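Local coordinates for nicotinamide-nucleotide adenylyltransferase NadR family / Ribosylnicotinamide kinase (Lactococcus lactis subsp. cremoris, PDB 6GYE), which probably phosphorylates nicotinamide riboside to its mononucleotide and joins that product to an adenylyl group to make NAD, at residues L26-G29 with H30-Q33; L61-E64 with K65-R68; S156-Q159 with I160-P164. All coordinates share one frame; numbering follows the deposited sequence.

All three contacts lie in the part of the chain built on the five-stranded parallel sheet, the likely adenylyltransferase half. Interactions 1 and 3 touch, with centres about 14 Å apart: H27 CB meets I160 CD1 at 3.7 Å, and the H27 ring also packs against S156. Interaction 2 stands apart, its centre about 17 Å from that of interaction 1 and about 18 Å from that of interaction 3, with nearest atoms about 7 Å away in both cases. A sulfate binds at each. A pocket for nicotinamide riboside is formed largely by the P-loop NTPase half; the K65 side chain of interaction 2 lies about 7 Å from a bound nicotinamide riboside.

Interaction 1: L26-G29 with H30-Q33; sequences LHTG and HQQQ. With SO4 (sulfate ion), chain E.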
ATOM      1  N   LEU A  26      -6.084  -9.565   3.154  1.00 58.93           N
ATOM      2  CA  LEU A  26      -6.598 -10.005   4.445  1.00 57.30           C
ATOM      3  C   LEU A  26      -7.541  -8.949   5.015  1.00 56.69           C
ATOM      4  O   LEU A  26      -7.236  -7.754   4.974  1.00 57.74           O
ATOM      5  CB  LEU A  26      -5.427 -10.247   5.399  1.00 50.89           C
ATOM      6  CG  LEU A  26      -5.718 -10.568   6.864  1.00 45.97           C
ATOM      7  CD1 LEU A  26      -6.345 -11.937   6.986  1.00 47.64           C
ATOM      8  CD2 LEU A  26      -4.407 -10.522   7.646  1.00 44.31           C
ATOM      9  N   HIS A  27      -8.695  -9.374   5.534  1.00 52.59           N
ATOM     10  CA  HIS A  27      -9.623  -8.423   6.147  1.00 48.06           C
ATOM     11  C   HIS A  27     -10.262  -9.053   7.379  1.00 46.89           C
ATOM     12  O   HIS A  27      -9.988 -10.206   7.726  1.00 51.58           O
ATOM     13  CB  HIS A  27     -10.676  -7.923   5.146  1.00 47.23           C
ATOM     14  CG  HIS A  27     -11.539  -9.001   4.567  1.00 53.95           C
ATOM     15  ND1 HIS A  27     -12.535  -9.632   5.287  1.00 53.28           N
ATOM     16  CD2 HIS A  27     -11.569  -9.546   3.327  1.00 57.76           C
ATOM     17  CE1 HIS A  27     -13.132 -10.526   4.516  1.00 55.37           C
ATOM     18  NE2 HIS A  27     -12.569 -10.491   3.322  1.00 57.94           N
ATOM     19  N   THR A  28     -11.116  -8.276   8.058  1.00 45.22           N
ATOM     20  CA  THR A  28     -11.602  -8.715   9.360  1.00 50.15           C
ATOM     21  C   THR A  28     -12.513  -9.934   9.260  1.00 54.73           C
ATOM     22  O   THR A  28     -12.627 -10.678  10.243  1.00 55.21           O
ATOM     23  CB  THR A  28     -12.325  -7.571  10.099  1.00 45.48           C
ATOM     24  OG1 THR A  28     -13.317  -7.017   9.270  1.00 53.19           O
ATOM     25  CG2 THR A  28     -11.375  -6.455  10.437  1.00 51.32           C
ATOM     26  N   GLY A  29     -13.155 -10.164   8.104  1.00 47.03           N
ATOM     27  CA  GLY A  29     -13.902 -11.403   7.922  1.00 46.16           C
ATOM     28  C   GLY A  29     -13.018 -12.631   8.069  1.00 60.68           C
ATOM     29  O   GLY A  29     -13.353 -13.565   8.803  1.00 52.45           O
ATOM     30  N   HIS A  30     -11.865 -12.642   7.376  1.00 47.78           N
ATOM     31  CA  HIS A  30     -10.859 -13.678   7.602  1.00 48.05           C
ATOM     32  C   HIS A  30     -10.503 -13.769   9.076  1.00 58.81           C
ATOM     33  O   HIS A  30     -10.450 -14.866   9.660  1.00 57.74           O
ATOM     34  CB  HIS A  30      -9.583 -13.386   6.806  1.00 54.22           C
ATOM     35  CG  HIS A  30      -9.753 -13.423   5.318  1.00 62.88           C
ATOM     36  ND1 HIS A  30      -9.506 -12.327   4.517  1.00 60.08           N
ATOM     37  CD2 HIS A  30     -10.074 -14.438   4.480  1.00 61.07           C
ATOM     38  CE1 HIS A  30      -9.710 -12.655   3.253  1.00 57.22           C
ATOM     39  NE2 HIS A  30     -10.051 -13.931   3.204  1.00 62.14           N
ATOM     40  N   GLN A  31     -10.212 -12.615   9.681  1.00 52.94           N
ATOM     41  CA  GLN A  31      -9.602 -12.619  11.002  1.00 53.36           C
ATOM     42  C   GLN A  31     -10.556 -13.176  12.043  1.00 50.78           C
ATOM     43  O   GLN A  31     -10.132 -13.899  12.948  1.00 53.84           O
ATOM     44  CB  GLN A  31      -9.127 -11.211  11.350  1.00 49.60           C
ATOM     45  CG  GLN A  31      -7.970 -10.811  10.463  1.00 51.64           C
ATOM     46  CD  GLN A  31      -7.713  -9.310  10.390  1.00 53.19           C
ATOM     47  OE1 GLN A  31      -6.975  -8.852   9.522  1.00 59.88           O
ATOM     48  NE2 GLN A  31      -8.332  -8.542  11.286  1.00 49.36           N
ATOM     49  N   GLN A  32     -11.846 -12.852  11.930  1.00 51.12           N
ATOM     50  CA  GLN A  32     -12.819 -13.404  12.864  1.00 59.75           C
ATOM     51  C   GLN A  32     -12.904 -14.916  12.733  1.00 57.99           C
ATOM     52  O   GLN A  32     -13.031 -15.620  13.739  1.00 61.52           O
ATOM     53  CB  GLN A  32     -14.184 -12.743  12.657  1.00 58.67           C
ATOM     54  CG  GLN A  32     -14.201 -11.343  13.261  1.00 75.59           C
ATOM     55  CD  GLN A  32     -14.922 -10.319  12.400  1.00 90.04           C
ATOM     56  OE1 GLN A  32     -15.891 -10.635  11.717  1.00 89.51           O
ATOM     57  NE2 GLN A  32     -14.408  -9.090  12.386  1.00 96.24           N
ATOM     58  N   GLN A  33     -12.825 -15.436  11.504  1.00 54.30           N
ATOM     59  CA  GLN A  33     -12.867 -16.886  11.341  1.00 56.93           C
ATOM     60  C   GLN A  33     -11.607 -17.531  11.891  1.00 57.74           C
ATOM     61  O   GLN A  33     -11.679 -18.576  12.550  1.00 59.75           O
ATOM     62  CB  GLN A  33     -13.056 -17.272   9.872  1.00 57.24           C
ATOM     63  CG  GLN A  33     -14.468 -17.026   9.356  1.00 59.57           C
ATOM     64  CD  GLN A  33     -14.751 -17.755   8.057  1.00 70.79           C
ATOM     65  OE1 GLN A  33     -13.837 -18.068   7.291  1.00 75.21           O
ATOM     66  NE2 GLN A  33     -16.025 -18.027   7.800  1.00 71.93           N
TER
HETATM   67  S   SO4 E 403      -9.974 -15.042  -0.309  1.00 76.80           S
HETATM   68  O1  SO4 E 403     -10.709 -15.258   0.932  1.00 76.22           O
HETATM   69  O2  SO4 E 403      -9.291 -13.743  -0.296  1.00 81.70           O
HETATM   70  O3  SO4 E 403      -9.027 -16.148  -0.400  1.00 82.28           O
HETATM   71  O4  SO4 E 403     -10.864 -15.041  -1.468  1.00 94.67           O
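H27 and H30 form a capping box at the start of helix 28-40, the helix of the β-α-β unit that joins strands 15-21 and 43-50. Each ring accepts a backbone N-H of the same turn. H27 ND1 takes G29 N at 2.9 Å, while H30 ND1 takes H27 N at 3.2 Å, with the donor lying in the H30 ring plane. H27 reaches G29 N with CG between its backbone N and carbonyl carbon (chi1 60°). The rings then meet obliquely, their planes 38° apart, with H30 ND1 3.6 Å above the centre of the H27 ring. Residues 27-30, HTGH, fit the HIGH-type motif of nucleotidylyltransferases, and the geometry is consistent with that reading: with ND1 occupied by the backbone, H30 presents NE2 to a sulfate, in an almost straight bond to its O1 (2.7 Å, 176°). T22 N, F23 N and R150 NH1 hold the same anion, as a phosphate-binding site might. H27 NE2 is bonded to I153 O of helix 151-162, which fixes the far side of its ring. Behind the histidines, L26 CD1 packs on H30 CB at 3.6 Å. The Q31 side chain crosses that of L26 at about a right angle, bringing OE1 to 3.4 Å from L26 CG, and that oxygen is bonded to N172 ND2.

Interaction 2: L61-E64 with K65-R68; sequences LPLE and KRFR. With SO4 (sulfate ion), chain D.
The R66 guanidinium has the backbone of 62-63 over one face, with L63 CA 3.9 Å above its centre and P62 O and L63 N on the face too, and L61 O near its edge. The R68 guanidinium carries a water in plane at its edge, whereas E64 OE2 approaches it obliquely. At the F67 ring, E64 O lies near the edge. R66 bends back at chi3 (-127°), which folds its head over the start of helix 63-73 and lets NE reach L61 O at 2.6 Å. The donor stands nearly along the C=O axis, but the oxygen is tilted 21° from the guanidinium plane. The turn below is closed by R66 N bonded to O of the N-cap residue P62. NH1 is taken by T22 O and S49 O, and NH2 forms a salt bridge with D54. E64 and R68 lie side by side. Their salt bridge, E64 OE2 to R68 NE, is long at 3.9 Å, the oxygen lying well out of the guanidinium plane. The water makes the closer link, donating to E64 OE2 at 2.8 Å and accepting from R68 NE at 3.0 Å. K65 crosses L61 at about a right angle, with CD 3.8 Å from L61 CD2, and carries NZ toward a sulfate that Y69 OH also binds, though the modelled separation is too short to trust. F67 on V82 and M84, and L63 on M84, pack helix 63-73 against the outermost strand 80-86 of the five-stranded parallel sheet, while L61 packs on helix 176-179. For buried R66, the D54 carboxylate probably balances its charge and the carbonyls of L61, T22 and S49 hold its orientation; the exposed E64-R68 pair probably attracts mainly through charge and the shared water.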
ATOM      1  N   LEU A  61      -0.367  -7.514  -5.683  1.00 69.99           N
ATOM      2  CA  LEU A  61      -0.178  -8.285  -4.455  1.00 61.57           C
ATOM      3  C   LEU A  61       0.142  -9.735  -4.806  1.00 61.26           C
ATOM      4  O   LEU A  61      -0.659 -10.636  -4.550  1.00 66.61           O
ATOM      5  CB  LEU A  61      -1.412  -8.194  -3.557  1.00 56.02           C
ATOM      6  CG  LEU A  61      -1.794  -6.843  -2.944  1.00 54.29           C
ATOM      7  CD1 LEU A  61      -3.119  -6.962  -2.211  1.00 51.33           C
ATOM      8  CD2 LEU A  61      -0.734  -6.317  -1.982  1.00 46.03           C
ATOM      9  N   PRO A  62       1.315 -10.004  -5.375  1.00 61.20           N
ATOM     10  CA  PRO A  62       1.656 -11.390  -5.720  1.00 58.63           C
ATOM     11  C   PRO A  62       1.822 -12.238  -4.467  1.00 65.92           C
ATOM     12  O   PRO A  62       1.908 -11.740  -3.342  1.00 71.17           O
ATOM     13  CB  PRO A  62       2.974 -11.264  -6.483  1.00 57.38           C
ATOM     14  CG  PRO A  62       3.587  -9.983  -5.960  1.00 55.95           C
ATOM     15  CD  PRO A  62       2.458  -9.081  -5.541  1.00 55.12           C
ATOM     16  N   LEU A  63       1.881 -13.554  -4.693  1.00 65.97           N
ATOM     17  CA  LEU A  63       1.870 -14.529  -3.602  1.00 62.56           C
ATOM     18  C   LEU A  63       2.970 -14.256  -2.568  1.00 68.73           C
ATOM     19  O   LEU A  63       2.723 -14.297  -1.356  1.00 66.75           O
ATOM     20  CB  LEU A  63       2.014 -15.926  -4.186  1.00 57.92           C
ATOM     21  CG  LEU A  63       2.082 -17.113  -3.235  1.00 61.57           C
ATOM     22  CD1 LEU A  63       0.891 -17.103  -2.305  1.00 58.40           C
ATOM     23  CD2 LEU A  63       2.123 -18.411  -4.029  1.00 63.54           C
ATOM     24  N   GLU A  64       4.196 -13.987  -3.030  1.00 63.40           N
ATOM     25  CA  GLU A  64       5.293 -13.744  -2.094  1.00 69.40           C
ATOM     26  C   GLU A  64       4.979 -12.574  -1.163  1.00 66.82           C
ATOM     27  O   GLU A  64       5.253 -12.641   0.042  1.00 63.24           O
ATOM     28  CB  GLU A  64       6.598 -13.506  -2.857  1.00 68.93           C
ATOM     29  CG  GLU A  64       7.789 -13.053  -2.013  1.00 81.47           C
ATOM     30  CD  GLU A  64       8.445 -14.183  -1.222  1.00 91.02           C
ATOM     31  OE1 GLU A  64       8.155 -15.358  -1.512  1.00 96.03           O
ATOM     32  OE2 GLU A  64       9.275 -13.898  -0.326  1.00 91.28           O
ATOM     33  N   LYS A  65       4.366 -11.510  -1.696  1.00 63.31           N
ATOM     34  CA  LYS A  65       4.082 -10.343  -0.868  1.00 60.52           C
ATOM     35  C   LYS A  65       2.939 -10.606   0.107  1.00 62.99           C
ATOM     36  O   LYS A  65       3.005 -10.191   1.271  1.00 61.80           O
ATOM     37  CB  LYS A  65       3.778  -9.125  -1.742  1.00 60.44           C
ATOM     38  CG  LYS A  65       3.402  -7.900  -0.912  1.00 61.97           C
ATOM     39  CD  LYS A  65       3.048  -6.700  -1.765  1.00 69.71           C
ATOM     40  CE  LYS A  65       4.254  -6.159  -2.497  1.00 81.74           C
ATOM     41  NZ  LYS A  65       3.858  -5.037  -3.399  1.00 94.69           N
ATOM     42  N   ARG A  66       1.877 -11.285  -0.346  1.00 61.60           N
ATOM     43  CA  ARG A  66       0.789 -11.641   0.565  1.00 60.98           C
ATOM     44  C   ARG A  66       1.285 -12.544   1.680  1.00 60.70           C
ATOM     45  O   ARG A  66       0.861 -12.417   2.831  1.00 61.96           O
ATOM     46  CB  ARG A  66      -0.347 -12.337  -0.185  1.00 58.98           C
ATOM     47  CG  ARG A  66      -0.826 -11.612  -1.406  1.00 57.60           C
ATOM     48  CD  ARG A  66      -2.119 -12.218  -1.912  1.00 67.87           C
ATOM     49  NE  ARG A  66      -1.953 -12.530  -3.317  1.00 75.24           N
ATOM     50  CZ  ARG A  66      -1.947 -13.744  -3.833  1.00 72.07           C
ATOM     51  NH1 ARG A  66      -2.158 -14.807  -3.075  1.00 83.69           N
ATOM     52  NH2 ARG A  66      -1.755 -13.879  -5.125  1.00 69.66           N
ATOM     53  N   PHE A  67       2.159 -13.489   1.346  1.00 57.68           N
ATOM     54  CA  PHE A  67       2.735 -14.347   2.374  1.00 59.28           C
ATOM     55  C   PHE A  67       3.487 -13.516   3.407  1.00 57.36           C
ATOM     56  O   PHE A  67       3.263 -13.671   4.612  1.00 58.00           O
ATOM     57  CB  PHE A  67       3.641 -15.388   1.725  1.00 53.18           C
ATOM     58  CG  PHE A  67       4.542 -16.107   2.675  1.00 58.99           C
ATOM     59  CD1 PHE A  67       4.059 -17.140   3.465  1.00 59.67           C
ATOM     60  CD2 PHE A  67       5.888 -15.766   2.766  1.00 60.06           C
ATOM     61  CE1 PHE A  67       4.910 -17.823   4.335  1.00 55.81           C
ATOM     62  CE2 PHE A  67       6.742 -16.441   3.634  1.00 66.89           C
ATOM     63  CZ  PHE A  67       6.250 -17.473   4.417  1.00 63.74           C
ATOM     64  N   ARG A  68       4.365 -12.603   2.957  1.00 50.26           N
ATOM     65  CA  ARG A  68       5.114 -11.767   3.913  1.00 51.53           C
ATOM     66  C   ARG A  68       4.169 -10.897   4.733  1.00 51.64           C
ATOM     67  O   ARG A  68       4.306 -10.811   5.956  1.00 56.95           O
ATOM     68  CB  ARG A  68       6.140 -10.883   3.202  1.00 50.32           C
ATOM     69  CG  ARG A  68       7.378 -11.614   2.684  1.00 54.72           C
ATOM     70  CD  ARG A  68       8.082 -12.376   3.799  1.00 58.49           C
ATOM     71  NE  ARG A  68       9.404 -12.878   3.420  1.00 65.61           N
ATOM     72  CZ  ARG A  68      10.542 -12.189   3.530  1.00 69.40           C
ATOM     73  NH1 ARG A  68      10.544 -10.937   4.011  1.00 57.18           N
ATOM     74  NH2 ARG A  68      11.686 -12.760   3.155  1.00 68.36           N
TER
HETATM   75  S   SO4 D 402       2.720  -2.165  -1.480  1.00 80.27           S
HETATM   76  O1  SO4 D 402       2.061  -2.769  -0.336  1.00 65.47           O
HETATM   77  O2  SO4 D 402       4.105  -1.859  -1.115  1.00 92.10           O
HETATM   78  O3  SO4 D 402       2.737  -3.080  -2.613  1.00 92.82           O
HETATM   79  O4  SO4 D 402       2.004  -0.955  -1.883  1.00 77.91           O
HETATM   80  O   HOH W   1      10.092 -15.392   1.838  1.00 70.00           O

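Interaction 3: S156-Q159 with I160-P164; sequences SATQ and IRENP. With SO4 (sulfate ion), chain H.
The R161 guanidinium lies flat above a carbonyl of its own helix, with A157 O 3.6 Å from its plane and over its centre, while its edge is turned to a sulfate. A bend at chi3 (-66°) brings the head back one turn into this position. There NH2 gives the sulfate O3 a bond of 3.0 Å, and NE makes two weak ones, to O2 at 3.1 Å and O1 at 3.4 Å. NH1 points to the other side, packing on A157 CB at 3.6 Å and bonding to A24 O. Sequence SATQIR resembles the SSTxxR signature of nucleotidylyltransferases, so a phosphate-binding role for R161 is plausible. T158 OG1 lies 3.4 Å from R161 NH2, and its methyl CG2 lies alongside E162, 3.7 Å from OE2. On the buried flank, I160 CG1 rests 3.2 Å from S156 O. Main-chain bonds from I160 N through N163 N continue the helix to its end, where N163 leaves helical geometry. Helix 151-162 follows the outermost strand 142-147 and packs I160 on P25, in the loop between strand 15-21 and helix 28-40.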
ATOM      1  N   SER A 156     -16.786  -9.572   0.547  1.00 69.24           N
ATOM      2  CA  SER A 156     -16.080  -8.491   1.223  1.00 67.66           C
ATOM      3  C   SER A 156     -14.765  -8.199   0.524  1.00 62.90           C
ATOM      4  O   SER A 156     -14.434  -7.039   0.261  1.00 64.68           O
ATOM      5  CB  SER A 156     -15.836  -8.838   2.693  1.00 63.43           C
ATOM      6  OG  SER A 156     -17.044  -8.723   3.422  1.00 66.17           O
ATOM      7  N   ALA A 157     -14.012  -9.250   0.187  1.00 65.22           N
ATOM      8  CA  ALA A 157     -12.754  -9.047  -0.527  1.00 64.60           C
ATOM      9  C   ALA A 157     -12.992  -8.343  -1.858  1.00 67.28           C
ATOM     10  O   ALA A 157     -12.269  -7.404  -2.211  1.00 67.36           O
ATOM     11  CB  ALA A 157     -12.051 -10.384  -0.741  1.00 58.66           C
ATOM     12  N   THR A 158     -14.033  -8.753  -2.584  1.00 61.94           N
ATOM     13  CA  THR A 158     -14.347  -8.122  -3.862  1.00 69.27           C
ATOM     14  C   THR A 158     -14.727  -6.653  -3.678  1.00 70.37           C
ATOM     15  O   THR A 158     -14.287  -5.788  -4.444  1.00 72.79           O
ATOM     16  CB  THR A 158     -15.480  -8.902  -4.542  1.00 70.34           C
ATOM     17  OG1 THR A 158     -14.952 -10.129  -5.056  1.00 71.75           O
ATOM     18  CG2 THR A 158     -16.087  -8.109  -5.688  1.00 56.76           C
ATOM     19  N   GLN A 159     -15.525  -6.353  -2.651  1.00 65.38           N
ATOM     20  CA  GLN A 159     -15.924  -4.972  -2.390  1.00 62.03           C
ATOM     21  C   GLN A 159     -14.732  -4.117  -1.991  1.00 59.84           C
ATOM     22  O   GLN A 159     -14.641  -2.950  -2.380  1.00 65.08           O
ATOM     23  CB  GLN A 159     -17.015  -4.947  -1.314  1.00 65.27           C
ATOM     24  CG  GLN A 159     -18.346  -5.575  -1.802  1.00 66.83           C
ATOM     25  CD  GLN A 159     -19.372  -5.827  -0.695  1.00 75.69           C
ATOM     26  OE1 GLN A 159     -19.068  -5.726   0.487  1.00 77.10           O
ATOM     27  NE2 GLN A 159     -20.590  -6.198  -1.090  1.00 87.52           N
ATOM     28  N   ILE A 160     -13.806  -4.681  -1.218  1.00 61.81           N
ATOM     29  CA  ILE A 160     -12.624  -3.932  -0.800  1.00 61.52           C
ATOM     30  C   ILE A 160     -11.774  -3.563  -2.008  1.00 65.21           C
ATOM     31  O   ILE A 160     -11.342  -2.414  -2.159  1.00 60.87           O
ATOM     32  CB  ILE A 160     -11.834  -4.748   0.236  1.00 57.72           C
ATOM     33  CG1 ILE A 160     -12.611  -4.781   1.547  1.00 58.02           C
ATOM     34  CG2 ILE A 160     -10.437  -4.196   0.444  1.00 44.82           C
ATOM     35  CD1 ILE A 160     -12.005  -5.685   2.575  1.00 49.45           C
ATOM     36  N   ARG A 161     -11.545  -4.530  -2.902  1.00 65.79           N
ATOM     37  CA  ARG A 161     -10.748  -4.268  -4.093  1.00 60.94           C
ATOM     38  C   ARG A 161     -11.421  -3.258  -5.016  1.00 63.19           C
ATOM     39  O   ARG A 161     -10.734  -2.459  -5.656  1.00 71.25           O
ATOM     40  CB  ARG A 161     -10.479  -5.577  -4.839  1.00 63.93           C
ATOM     41  CG  ARG A 161      -9.492  -6.506  -4.124  1.00 59.33           C
ATOM     42  CD  ARG A 161      -9.104  -7.695  -4.991  1.00 57.67           C
ATOM     43  NE  ARG A 161     -10.232  -8.572  -5.239  1.00 64.17           N
ATOM     44  CZ  ARG A 161     -10.513  -9.638  -4.497  1.00 73.20           C
ATOM     45  NH1 ARG A 161      -9.726  -9.952  -3.482  1.00 76.68           N
ATOM     46  NH2 ARG A 161     -11.576 -10.384  -4.761  1.00 79.41           N
ATOM     47  N   GLU A 162     -12.756  -3.257  -5.075  1.00 67.32           N
ATOM     48  CA  GLU A 162     -13.478  -2.292  -5.905  1.00 73.69           C
ATOM     49  C   GLU A 162     -13.424  -0.882  -5.322  1.00 75.65           C
ATOM     50  O   GLU A 162     -13.331   0.103  -6.065  1.00 73.09           O
ATOM     51  CB  GLU A 162     -14.936  -2.709  -6.069  1.00 79.64           C
ATOM     52  CG  GLU A 162     -15.181  -3.950  -6.901  1.00105.31           C
ATOM     53  CD  GLU A 162     -16.667  -4.317  -6.958  1.00117.99           C
ATOM     54  OE1 GLU A 162     -17.465  -3.710  -6.204  1.00119.87           O
ATOM     55  OE2 GLU A 162     -17.036  -5.205  -7.758  1.00120.56           O
ATOM     56  N   ASN A 163     -13.547  -0.752  -4.005  1.00 68.66           N
ATOM     57  CA  ASN A 163     -13.625   0.559  -3.361  1.00 56.49           C
ATOM     58  C   ASN A 163     -13.048   0.458  -1.960  1.00 60.98           C
ATOM     59  O   ASN A 163     -13.786   0.366  -0.968  1.00 60.73           O
ATOM     60  CB  ASN A 163     -15.070   1.058  -3.327  1.00 66.06           C
ATOM     61  CG  ASN A 163     -15.187   2.504  -2.880  1.00 74.24           C
ATOM     62  OD1 ASN A 163     -14.214   3.120  -2.439  1.00 78.75           O
ATOM     63  ND2 ASN A 163     -16.398   3.047  -2.972  1.00 81.94           N
ATOM     64  N   PRO A 164     -11.715   0.506  -1.833  1.00 57.10           N
ATOM     65  CA  PRO A 164     -11.098   0.360  -0.505  1.00 52.20           C
ATOM     66  C   PRO A 164     -11.525   1.442   0.454  1.00 54.66           C
ATOM     67  O   PRO A 164     -11.692   1.174   1.648  1.00 52.70           O
ATOM     68  CB  PRO A 164      -9.593   0.454  -0.790  1.00 47.06           C
ATOM     69  CG  PRO A 164      -9.444   0.258  -2.225  1.00 57.48           C
ATOM     70  CD  PRO A 164     -10.715   0.683  -2.896  1.00 56.57           C
TER
HETATM   71  S   SO4 H 406     -12.117  -9.018  -8.253  1.00185.21           S
HETATM   72  O1  SO4 H 406     -12.603  -7.852  -7.523  1.00186.35           O
HETATM   73  O2  SO4 H 406     -10.659  -8.967  -8.321  1.00185.70           O
HETATM   74  O3  SO4 H 406     -12.543 -10.233  -7.565  1.00185.09           O
HETATM   75  O4  SO4 H 406     -12.669  -9.013  -9.604  1.00187.07           O